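D-3-phosphoglycerate dehydrogenase (Sulfolobus tokodaii, PDB 2EKL) binds NAD and probably oxidises D-3-phosphoglycerate, the entry step of serine biosynthesis, as a member of the D-isomer specific 2-hydroxyacid dehydrogenase family. Local coordinates at residues N46-V51 with G66-I71; S232-V237 with T256-N261; A241-I246 with E269-K274. One frame throughout, in Å; residues are numbered along the deposited sequence.

Interaction 1: residues N46-V51 with G66-I71; sequences NYDIIV and GKKLKI
The side chains of Asp48 and Lys70 run alongside each other in the same direction, and a salt bridge of 2.7 Å joins Asp48 OD1, through its anti lone pair, to Lys70 NZ. The lysine chain bends at its last torsion (chi4 60°), which turns NZ back so that it also donates to the carbonyl O of Lys68 at 2.9 Å. Tyr4 OH bonds both OD1 and this ammonium. OD2 accepts hydrogen bonds from the Lys7 amide and from a water that in turn accepts one from Lys68 NZ. In the backbone, Asp48 O is gripped by two amides, Lys70 N at 2.7 Å and Ile71 N at 3.1 Å. Ile50 N then donates to Ile71 O at 3.2 Å. These bonds start the parallel pairing of strands 49-52 and 71-74, neighbours in the five-stranded sheet and linked through helix 60-65 as a beta-alpha-beta unit. Among the apolar side chains, Ile49 and Ile71 sit together on the sheet face covered by helix 289-309, with Ile49 CG1 4.1 Å from Ile71 CB. Leu69 turns its CD2 methyl to Ile50 CB, also at 4.1 Å.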
loop_
_atom_site.group_PDB
_atom_site.type_symbol
_atom_site.label_atom_id
_atom_site.label_comp_id
_atom_site.label_asym_id
_atom_site.label_seq_id
_atom_site.Cartn_x
_atom_site.Cartn_y
_atom_site.Cartn_z
ATOM N N ASN A 46 19.137 -23.209 -37.687
ATOM C CA ASN A 46 20.396 -22.537 -37.979
ATOM C C ASN A 46 21.014 -21.824 -36.783
ATOM O O ASN A 46 22.061 -21.193 -36.919
ATOM C CB ASN A 46 20.205 -21.497 -39.087
ATOM C CG ASN A 46 19.405 -22.022 -40.261
ATOM O OD1 ASN A 46 19.640 -23.128 -40.745
ATOM N ND2 ASN A 46 18.462 -21.217 -40.736
ATOM N N TYR A 47 20.393 -21.927 -35.612
ATOM C CA TYR A 47 20.902 -21.199 -34.454
ATOM C C TYR A 47 21.410 -22.004 -33.265
ATOM O O TYR A 47 20.894 -23.073 -32.948
ATOM C CB TYR A 47 19.827 -20.223 -33.971
ATOM C CG TYR A 47 19.406 -19.224 -35.026
ATOM C CD1 TYR A 47 20.140 -18.059 -35.246
ATOM C CD2 TYR A 47 18.291 -19.462 -35.828
ATOM C CE1 TYR A 47 19.772 -17.151 -36.241
ATOM C CE2 TYR A 47 17.916 -18.565 -36.825
ATOM C CZ TYR A 47 18.658 -17.416 -37.025
ATOM O OH TYR A 47 18.281 -16.534 -38.009
ATOM N N ASP A 48 22.421 -21.443 -32.609
ATOM C CA ASP A 48 23.046 -22.033 -31.427
ATOM C C ASP A 48 22.345 -21.493 -30.187
ATOM O O ASP A 48 22.310 -22.141 -29.138
ATOM C CB ASP A 48 24.513 -21.615 -31.344
ATOM C CG ASP A 48 25.293 -21.980 -32.580
ATOM O OD1 ASP A 48 25.611 -23.177 -32.744
ATOM O OD2 ASP A 48 25.579 -21.068 -33.385
ATOM N N ILE A 49 21.797 -20.290 -30.323
ATOM C CA ILE A 49 21.123 -19.615 -29.219
ATOM C C ILE A 49 19.796 -18.998 -29.653
ATOM O O ILE A 49 19.690 -18.450 -30.745
ATOM C CB ILE A 49 21.996 -18.458 -28.669
ATOM C CG1 ILE A 49 23.371 -18.980 -28.246
ATOM C CG2 ILE A 49 21.288 -17.779 -27.505
ATOM C CD1 ILE A 49 24.373 -17.884 -27.927
ATOM N N ILE A 50 18.786 -19.096 -28.794
ATOM C CA ILE A 50 17.492 -18.487 -29.074
ATOM C C ILE A 50 17.144 -17.666 -27.836
ATOM O O ILE A 50 17.343 -18.124 -26.710
ATOM C CB ILE A 50 16.377 -19.540 -29.326
ATOM C CG1 ILE A 50 15.085 -18.830 -29.744
ATOM C CG2 ILE A 50 16.136 -20.374 -28.074
ATOM C CD1 ILE A 50 13.936 -19.770 -30.062
ATOM N N VAL A 51 16.662 -16.445 -28.043
ATOM C CA VAL A 51 16.286 -15.580 -26.929
ATOM C C VAL A 51 14.813 -15.242 -27.105
ATOM O O VAL A 51 14.409 -14.744 -28.153
ATOM C CB VAL A 51 17.117 -14.280 -26.915
ATOM C CG1 VAL A 51 16.774 -13.456 -25.684
ATOM C CG2 VAL A 51 18.603 -14.615 -26.929
ATOM N N GLY A 66 15.371 -27.332 -33.793
ATOM C CA GLY A 66 16.584 -26.587 -33.506
ATOM C C GLY A 66 17.726 -27.544 -33.221
ATOM O O GLY A 66 18.169 -27.678 -32.080
ATOM N N LYS A 67 18.204 -28.209 -34.269
ATOM C CA LYS A 67 19.284 -29.183 -34.150
ATOM C C LYS A 67 20.611 -28.626 -33.638
ATOM O O LYS A 67 21.445 -29.380 -33.131
ATOM C CB LYS A 67 19.507 -29.871 -35.500
ATOM C CG LYS A 67 18.296 -30.629 -36.021
ATOM C CD LYS A 67 18.592 -31.325 -37.345
ATOM C CE LYS A 67 18.912 -30.322 -38.448
ATOM N NZ LYS A 67 19.212 -30.991 -39.747
ATOM N N LYS A 68 20.815 -27.319 -33.767
ATOM C CA LYS A 68 22.060 -26.704 -33.310
ATOM C C LYS A 68 21.921 -25.949 -31.990
ATOM O O LYS A 68 22.901 -25.408 -31.479
ATOM C CB LYS A 68 22.599 -25.745 -34.372
ATOM C CG LYS A 68 23.022 -26.418 -35.666
ATOM C CD LYS A 68 23.515 -25.406 -36.691
ATOM C CE LYS A 68 24.752 -24.671 -36.203
ATOM N NZ LYS A 68 25.240 -23.693 -37.212
ATOM N N LEU A 69 20.709 -25.913 -31.443
ATOM C CA LEU A 69 20.459 -25.208 -30.189
ATOM C C LEU A 69 21.323 -25.698 -29.031
ATOM O O LEU A 69 21.388 -26.896 -28.754
ATOM C CB LEU A 69 18.985 -25.324 -29.797
ATOM C CG LEU A 69 17.986 -24.441 -30.546
ATOM C CD1 LEU A 69 16.577 -24.751 -30.064
ATOM C CD2 LEU A 69 18.320 -22.971 -30.315
ATOM N N LYS A 70 21.979 -24.754 -28.359
ATOM C CA LYS A 70 22.842 -25.054 -27.221
ATOM C C LYS A 70 22.409 -24.251 -25.995
ATOM O O LYS A 70 22.653 -24.654 -24.857
ATOM C CB LYS A 70 24.296 -24.719 -27.562
ATOM C CG LYS A 70 24.844 -25.493 -28.748
ATOM C CD LYS A 70 26.200 -24.961 -29.177
ATOM C CE LYS A 70 26.723 -25.706 -30.397
ATOM N NZ LYS A 70 25.806 -25.583 -31.569
ATOM N N ILE A 71 21.771 -23.108 -26.235
ATOM C CA ILE A 71 21.303 -22.252 -25.147
ATOM C C ILE A 71 19.955 -21.636 -25.487
ATOM O O ILE A 71 19.739 -21.162 -26.606
ATOM C CB ILE A 71 22.280 -21.079 -24.860
ATOM C CG1 ILE A 71 23.670 -21.608 -24.513
ATOM C CG2 ILE A 71 21.751 -20.235 -23.698
ATOM C CD1 ILE A 71 24.703 -20.511 -24.321
HETATM O O HOH W 1 19.215 -24.974 -33.893
HETATM O O HOH W 2 25.837 -21.439 -35.919
#

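Interaction 2: residues S232-V237 with T256-N261; sequences SRAVAV and TDVFWN. With NAD (nicotinamide-adenine-dinucleotide), chain B.
Asp257 OD2 receives two N-H groups: the carboxamide N7N of NAD, at 2.7 Å with an N-H...O angle of 154°, and the backbone amide of Gly285. Chi1 (-177°) sets CG anti to the backbone N and the second torsion turns OD2 to the carboxamide, while OD1 is held by Thr281 OG1 and Ile284 N. Across the contact, Ser232 CA approaches NAD O4D to 3.5 Å, so both segments border the nicotinamide riboside. Val258 fits against the backbone of 232-237: its CG2 is 3.4 Å from Ala234 N, and CG1 faces Ser232 O. Farther out, the methyl of Ala234 sits over one face of the Trp260 indole, CB 3.8 Å from the centroid of the five-membered ring and 7° off its normal, a CH-pi contact. At the ring edge Trp260 NE1 donates to Val237 O (3.1 Å), with the acceptor close to the indole plane, which fixes the rotation of the ring. A leucine in place of Trp260 would probably leave Val237 O without this donor and open a gap beside the Ala234 methyl. Arg233 extends away from Val258 and Trp260 to a salt bridge with Asp80. Two loops following adjacent parallel strands, 226-230 and 251-256, thus meet at the C-terminal edge of a Rossmann-type sheet, the usual place of the dinucleotide site.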
loop_
_atom_site.group_PDB
_atom_site.type_symbol
_atom_site.label_atom_id
_atom_site.label_comp_id
_atom_site.label_asym_id
_atom_site.label_seq_id
_atom_site.Cartn_x
_atom_site.Cartn_y
_atom_site.Cartn_z
ATOM N N SER A 232 0.942 -14.316 -6.265
ATOM C CA SER A 232 1.687 -15.471 -6.757
ATOM C C SER A 232 1.049 -16.064 -8.013
ATOM O O SER A 232 1.413 -15.686 -9.130
ATOM C CB SER A 232 1.814 -16.532 -5.653
ATOM O OG SER A 232 0.554 -16.990 -5.196
ATOM N N ARG A 233 0.113 -16.993 -7.838
ATOM C CA ARG A 233 -0.576 -17.614 -8.967
ATOM C C ARG A 233 -2.069 -17.759 -8.688
ATOM O O ARG A 233 -2.472 -18.147 -7.591
ATOM C CB ARG A 233 0.004 -18.996 -9.276
ATOM C CG ARG A 233 1.324 -18.974 -10.024
ATOM C CD ARG A 233 1.488 -20.251 -10.829
ATOM N NE ARG A 233 2.713 -20.258 -11.622
ATOM C CZ ARG A 233 3.027 -21.208 -12.497
ATOM N NH1 ARG A 233 2.201 -22.229 -12.692
ATOM N NH2 ARG A 233 4.167 -21.141 -13.173
ATOM N N ALA A 234 -2.885 -17.458 -9.688
ATOM C CA ALA A 234 -4.329 -17.555 -9.537
ATOM C C ALA A 234 -4.773 -18.982 -9.222
ATOM O O ALA A 234 -5.646 -19.190 -8.380
ATOM C CB ALA A 234 -5.024 -17.057 -10.807
ATOM N N VAL A 235 -4.164 -19.964 -9.884
ATOM C CA VAL A 235 -4.532 -21.365 -9.676
ATOM C C VAL A 235 -4.328 -21.881 -8.250
ATOM O O VAL A 235 -4.821 -22.957 -7.905
ATOM C CB VAL A 235 -3.774 -22.305 -10.656
ATOM C CG1 VAL A 235 -4.087 -21.916 -12.091
ATOM C CG2 VAL A 235 -2.280 -22.246 -10.400
ATOM N N ALA A 236 -3.608 -21.125 -7.427
ATOM C CA ALA A 236 -3.378 -21.529 -6.044
ATOM C C ALA A 236 -4.681 -21.408 -5.258
ATOM O O ALA A 236 -4.813 -21.956 -4.164
ATOM C CB ALA A 236 -2.301 -20.650 -5.409
ATOM N N VAL A 237 -5.647 -20.700 -5.836
ATOM C CA VAL A 237 -6.941 -20.487 -5.194
ATOM C C VAL A 237 -8.115 -21.018 -6.009
ATOM O O VAL A 237 -8.161 -20.852 -7.228
ATOM C CB VAL A 237 -7.193 -18.982 -4.950
ATOM C CG1 VAL A 237 -8.576 -18.770 -4.334
ATOM C CG2 VAL A 237 -6.114 -18.420 -4.043
ATOM N N THR A 256 -5.740 -9.123 -5.482
ATOM C CA THR A 256 -4.848 -9.933 -6.294
ATOM C C THR A 256 -4.238 -9.217 -7.492
ATOM O O THR A 256 -4.820 -8.281 -8.036
ATOM C CB THR A 256 -5.609 -11.179 -6.800
ATOM O OG1 THR A 256 -4.717 -12.043 -7.505
ATOM C CG2 THR A 256 -6.745 -10.763 -7.737
ATOM N N ASP A 257 -3.049 -9.669 -7.886
ATOM C CA ASP A 257 -2.364 -9.120 -9.047
ATOM C C ASP A 257 -2.470 -10.167 -10.159
ATOM O O ASP A 257 -2.029 -9.942 -11.285
ATOM C CB ASP A 257 -0.889 -8.858 -8.720
ATOM C CG ASP A 257 -0.136 -8.222 -9.877
ATOM O OD1 ASP A 257 -0.619 -7.201 -10.418
ATOM O OD2 ASP A 257 0.946 -8.734 -10.240
ATOM N N VAL A 258 -3.061 -11.312 -9.829
ATOM C CA VAL A 258 -3.211 -12.402 -10.793
ATOM C C VAL A 258 -4.640 -12.942 -10.880
ATOM O O VAL A 258 -5.318 -13.131 -9.865
ATOM C CB VAL A 258 -2.257 -13.570 -10.444
ATOM C CG1 VAL A 258 -0.811 -13.099 -10.523
ATOM C CG2 VAL A 258 -2.571 -14.102 -9.052
ATOM N N PHE A 259 -5.099 -13.184 -12.103
ATOM C CA PHE A 259 -6.443 -13.705 -12.322
ATOM C C PHE A 259 -6.353 -14.966 -13.173
ATOM O O PHE A 259 -5.449 -15.109 -13.995
ATOM C CB PHE A 259 -7.315 -12.657 -13.022
ATOM C CG PHE A 259 -8.606 -12.365 -12.304
ATOM C CD1 PHE A 259 -8.599 -11.789 -11.037
ATOM C CD2 PHE A 259 -9.832 -12.669 -12.894
ATOM C CE1 PHE A 259 -9.791 -11.522 -10.365
ATOM C CE2 PHE A 259 -11.029 -12.404 -12.231
ATOM C CZ PHE A 259 -11.009 -11.830 -10.964
ATOM N N TRP A 260 -7.291 -15.884 -12.962
ATOM C CA TRP A 260 -7.316 -17.144 -13.693
ATOM C C TRP A 260 -7.219 -16.882 -15.189
ATOM O O TRP A 260 -6.524 -17.598 -15.910
ATOM C CB TRP A 260 -8.587 -17.904 -13.317
ATOM C CG TRP A 260 -8.622 -18.179 -11.837
ATOM C CD1 TRP A 260 -8.122 -19.277 -11.193
ATOM C CD2 TRP A 260 -9.085 -17.291 -10.812
ATOM N NE1 TRP A 260 -8.239 -19.124 -9.829
ATOM C CE2 TRP A 260 -8.826 -17.914 -9.568
ATOM C CE3 TRP A 260 -9.689 -16.026 -10.820
ATOM C CZ2 TRP A 260 -9.150 -17.314 -8.347
ATOM C CZ3 TRP A 260 -10.012 -15.430 -9.603
ATOM C CH2 TRP A 260 -9.740 -16.077 -8.384
ATOM N N ASN A 261 -7.909 -15.839 -15.636
ATOM C CA ASN A 261 -7.893 -15.409 -17.030
ATOM C C ASN A 261 -7.791 -13.889 -17.003
ATOM O O ASN A 261 -8.597 -13.220 -16.355
ATOM C CB ASN A 261 -9.173 -15.835 -17.754
ATOM C CG ASN A 261 -9.131 -17.282 -18.209
ATOM O OD1 ASN A 261 -8.325 -17.654 -19.063
ATOM N ND2 ASN A 261 -9.997 -18.109 -17.635
HETATM P PA NAD B . 10.124 -19.033 -4.244
HETATM O O1A NAD B . 11.255 -18.304 -3.643
HETATM O O2A NAD B . 10.469 -20.272 -5.054
HETATM O O5B NAD B . 9.115 -19.388 -3.050
HETATM C C5B NAD B . 7.943 -20.138 -3.326
HETATM C C4B NAD B . 7.634 -20.918 -1.910
HETATM O O4B NAD B . 6.285 -21.412 -1.879
HETATM C C3B NAD B . 8.698 -22.039 -1.661
HETATM O O3B NAD B . 9.317 -21.905 -0.383
HETATM C C2B NAD B . 7.880 -23.315 -1.898
HETATM O O2B NAD B . 8.317 -24.501 -1.281
HETATM C C1B NAD B . 6.551 -22.798 -1.484
HETATM N N9A NAD B . 5.409 -23.683 -1.877
HETATM C C8A NAD B . 5.156 -24.370 -3.056
HETATM N N7A NAD B . 3.989 -25.047 -2.945
HETATM C C5A NAD B . 3.482 -24.807 -1.714
HETATM C C6A NAD B . 2.294 -25.218 -0.990
HETATM N N6A NAD B . 1.402 -26.024 -1.543
HETATM N N1A NAD B . 2.072 -24.751 0.350
HETATM C C2A NAD B . 3.001 -23.878 1.004
HETATM N N3A NAD B . 4.161 -23.475 0.302
HETATM C C4A NAD B . 4.385 -23.934 -1.024
HETATM O O3 NAD B . 9.324 -18.056 -5.244
HETATM P PN NAD B . 9.104 -16.459 -5.180
HETATM O O1N NAD B . 9.026 -16.020 -3.778
HETATM O O2N NAD B . 10.230 -15.895 -5.980
HETATM O O5D NAD B . 7.759 -16.392 -5.998
HETATM C C5D NAD B . 6.537 -16.691 -5.357
HETATM C C4D NAD B . 5.370 -16.603 -6.317
HETATM O O4D NAD B . 5.184 -15.288 -6.808
HETATM C C3D NAD B . 5.454 -17.491 -7.592
HETATM O O3D NAD B . 4.189 -18.110 -7.875
HETATM C C2D NAD B . 5.928 -16.549 -8.638
HETATM O O2D NAD B . 5.781 -17.065 -9.947
HETATM C C1D NAD B . 5.114 -15.356 -8.222
HETATM N N1N NAD B . 5.520 -14.018 -8.738
HETATM C C2N NAD B . 4.496 -13.156 -9.243
HETATM C C3N NAD B . 4.861 -11.871 -9.742
HETATM C C7N NAD B . 3.806 -10.970 -10.262
HETATM O O7N NAD B . 4.131 -10.184 -11.302
HETATM N N7N NAD B . 2.577 -10.896 -9.773
HETATM C C4N NAD B . 6.299 -11.488 -9.713
HETATM C C5N NAD B . 7.327 -12.374 -9.198
HETATM C C6N NAD B . 6.921 -13.655 -8.705
#

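Interaction 3: residues A241-I246 with E269-K274; sequences ALLDYI and ELELLK
Leu272 directs its CD2 methyl at helix 239-247, where it meets Leu242, Leu243 and Ile246. The contact is helix-helix packing within the Rossmann-type NAD-binding domain: the two helices follow neighbouring strands of its parallel sheet, and their short segments cross at 45° with axes 10.1 Å apart. The methyl comes within 3.6 Å of Leu243 CB, near enough to the backbone that Leu243 CA is equally close. The CD1 branch of Leu243 flanks the same methyl at 3.7 Å. From the next turn Ile246 brings its CD1 to 3.9 Å from Leu272 CD2, and Leu242 CD2 approaches more loosely, at 4.2 Å. The CD2 methyl of Leu272 thus packs among three apolar side chains of helix 239-247, and no hydrogen bond joins the two segments. Glu271, with CG anti to its backbone N (chi1 -156°) and an extended chain beyond, crosses Leu243 at about a right angle, its carboxyl carbon CD 3.9 Å from Leu243 CD2.

Beyond this first shell, Leu242 also rests on Tyr254 and Ile246 on Val251, both of strand 251-256, which sets the inner side of the helix against the sheet. Ile246 reaches Val278 of the next strand as well, and Leu272 packs on Trp260. The carboxylate of Glu271 is held in turn by a salt bridge from its OE2 to Lys247 NZ.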
loop_
_atom_site.group_PDB
_atom_site.type_symbol
_atom_site.label_atom_id
_atom_site.label_comp_id
_atom_site.label_asym_id
_atom_site.label_seq_id
_atom_site.Cartn_x
_atom_site.Cartn_y
_atom_site.Cartn_z
ATOM N N ALA A 241 -14.850 -21.328 -5.162
ATOM C CA ALA A 241 -15.026 -21.399 -3.717
ATOM C C ALA A 241 -14.887 -19.976 -3.168
ATOM O O ALA A 241 -15.627 -19.570 -2.274
ATOM C CB ALA A 241 -13.965 -22.311 -3.098
ATOM N N LEU A 242 -13.936 -19.223 -3.716
ATOM C CA LEU A 242 -13.711 -17.845 -3.284
ATOM C C LEU A 242 -14.971 -17.006 -3.460
ATOM O O LEU A 242 -15.401 -16.313 -2.542
ATOM C CB LEU A 242 -12.567 -17.215 -4.088
ATOM C CG LEU A 242 -12.296 -15.729 -3.829
ATOM C CD1 LEU A 242 -11.820 -15.517 -2.393
ATOM C CD2 LEU A 242 -11.248 -15.236 -4.824
ATOM N N LEU A 243 -15.563 -17.063 -4.648
ATOM C CA LEU A 243 -16.773 -16.297 -4.919
ATOM C C LEU A 243 -17.868 -16.692 -3.933
ATOM O O LEU A 243 -18.606 -15.847 -3.429
ATOM C CB LEU A 243 -17.240 -16.549 -6.359
ATOM C CG LEU A 243 -18.539 -15.863 -6.798
ATOM C CD1 LEU A 243 -18.413 -14.354 -6.663
ATOM C CD2 LEU A 243 -18.841 -16.241 -8.237
ATOM N N ASP A 244 -17.958 -17.988 -3.656
ATOM C CA ASP A 244 -18.945 -18.523 -2.728
ATOM C C ASP A 244 -18.782 -17.868 -1.359
ATOM O O ASP A 244 -19.744 -17.353 -0.778
ATOM C CB ASP A 244 -18.759 -20.042 -2.616
ATOM C CG ASP A 244 -19.863 -20.719 -1.823
ATOM O OD1 ASP A 244 -20.763 -20.015 -1.317
ATOM O OD2 ASP A 244 -19.827 -21.964 -1.708
ATOM N N TYR A 245 -17.556 -17.878 -0.846
ATOM C CA TYR A 245 -17.280 -17.303 0.460
ATOM C C TYR A 245 -17.325 -15.780 0.518
ATOM O O TYR A 245 -17.503 -15.206 1.592
ATOM C CB TYR A 245 -15.947 -17.843 0.982
ATOM C CG TYR A 245 -16.091 -19.236 1.547
ATOM C CD1 TYR A 245 -16.477 -19.433 2.876
ATOM C CD2 TYR A 245 -15.905 -20.358 0.744
ATOM C CE1 TYR A 245 -16.679 -20.717 3.386
ATOM C CE2 TYR A 245 -16.105 -21.650 1.244
ATOM C CZ TYR A 245 -16.491 -21.817 2.565
ATOM O OH TYR A 245 -16.684 -23.083 3.065
ATOM N N ILE A 246 -17.162 -15.121 -0.624
ATOM C CA ILE A 246 -17.255 -13.665 -0.650
ATOM C C ILE A 246 -18.744 -13.314 -0.574
ATOM O O ILE A 246 -19.152 -12.421 0.174
ATOM C CB ILE A 246 -16.644 -13.078 -1.944
ATOM C CG1 ILE A 246 -15.114 -13.125 -1.858
ATOM C CG2 ILE A 246 -17.115 -11.641 -2.151
ATOM C CD1 ILE A 246 -14.405 -12.562 -3.075
ATOM N N GLU A 269 -15.834 -15.843 -13.126
ATOM C CA GLU A 269 -14.664 -14.963 -13.076
ATOM C C GLU A 269 -15.115 -13.518 -13.202
ATOM O O GLU A 269 -14.609 -12.627 -12.524
ATOM C CB GLU A 269 -13.708 -15.262 -14.227
ATOM C CG GLU A 269 -12.719 -16.366 -13.976
ATOM C CD GLU A 269 -11.620 -16.366 -15.012
ATOM O OE1 GLU A 269 -11.906 -16.697 -16.180
ATOM O OE2 GLU A 269 -10.474 -16.015 -14.660
ATOM N N LEU A 270 -16.055 -13.291 -14.111
ATOM C CA LEU A 270 -16.592 -11.961 -14.327
ATOM C C LEU A 270 -17.314 -11.472 -13.074
ATOM O O LEU A 270 -17.218 -10.301 -12.715
ATOM C CB LEU A 270 -17.553 -11.985 -15.519
ATOM C CG LEU A 270 -16.859 -12.316 -16.841
ATOM C CD1 LEU A 270 -17.888 -12.570 -17.937
ATOM C CD2 LEU A 270 -15.936 -11.164 -17.213
ATOM N N GLU A 271 -18.032 -12.371 -12.403
ATOM C CA GLU A 271 -18.760 -11.992 -11.198
ATOM C C GLU A 271 -17.783 -11.559 -10.106
ATOM O O GLU A 271 -18.042 -10.602 -9.373
ATOM C CB GLU A 271 -19.626 -13.151 -10.695
ATOM C CG GLU A 271 -20.802 -12.681 -9.852
ATOM C CD GLU A 271 -21.711 -13.808 -9.407
ATOM O OE1 GLU A 271 -21.971 -14.726 -10.214
ATOM O OE2 GLU A 271 -22.179 -13.763 -8.250
ATOM N N LEU A 272 -16.662 -12.267 -10.004
ATOM C CA LEU A 272 -15.639 -11.934 -9.016
ATOM C C LEU A 272 -15.049 -10.566 -9.326
ATOM O O LEU A 272 -14.984 -9.696 -8.463
ATOM C CB LEU A 272 -14.514 -12.972 -9.031
ATOM C CG LEU A 272 -14.694 -14.259 -8.224
ATOM C CD1 LEU A 272 -13.560 -15.218 -8.543
ATOM C CD2 LEU A 272 -14.723 -13.934 -6.737
ATOM N N LEU A 273 -14.626 -10.377 -10.571
ATOM C CA LEU A 273 -14.024 -9.114 -10.977
ATOM C C LEU A 273 -14.873 -7.889 -10.644
ATOM O O LEU A 273 -14.348 -6.878 -10.179
ATOM C CB LEU A 273 -13.715 -9.128 -12.478
ATOM C CG LEU A 273 -13.096 -7.845 -13.043
ATOM C CD1 LEU A 273 -11.757 -7.579 -12.364
ATOM C CD2 LEU A 273 -12.916 -7.974 -14.544
ATOM N N LYS A 274 -16.183 -7.981 -10.862
ATOM C CA LYS A 274 -17.069 -6.848 -10.607
ATOM C C LYS A 274 -17.497 -6.649 -9.154
ATOM O O LYS A 274 -18.103 -5.628 -8.823
ATOM C CB LYS A 274 -18.324 -6.955 -11.483
ATOM C CG LYS A 274 -19.297 -8.040 -11.055
ATOM C CD LYS A 274 -20.531 -8.048 -11.948
ATOM C CE LYS A 274 -21.488 -9.173 -11.579
ATOM N NZ LYS A 274 -22.104 -8.996 -10.237
#

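In the fold
Interaction 1 closes along the chain before the other two open, and it belongs to the five-stranded parallel sheet. Interactions 2 and 3 belong to the seven-stranded NAD-binding sheet; the centre of interaction 1 is about 33 Å from that of interaction 2 and about 45 Å from that of interaction 3. Segments of 2 and 3 alternate in sequence: loop 232-237 leads into helix 239-247, and loop 256-261 into helix 267-274. Their centres are about 13 Å apart and they touch, with Asn261 ND2 2.8 Å from Glu269 OE1, a probable hydrogen bond. The loops at the cofactor and the helices behind them therefore form one continuous packed unit, whereas interaction 1 lies in a separate lobe.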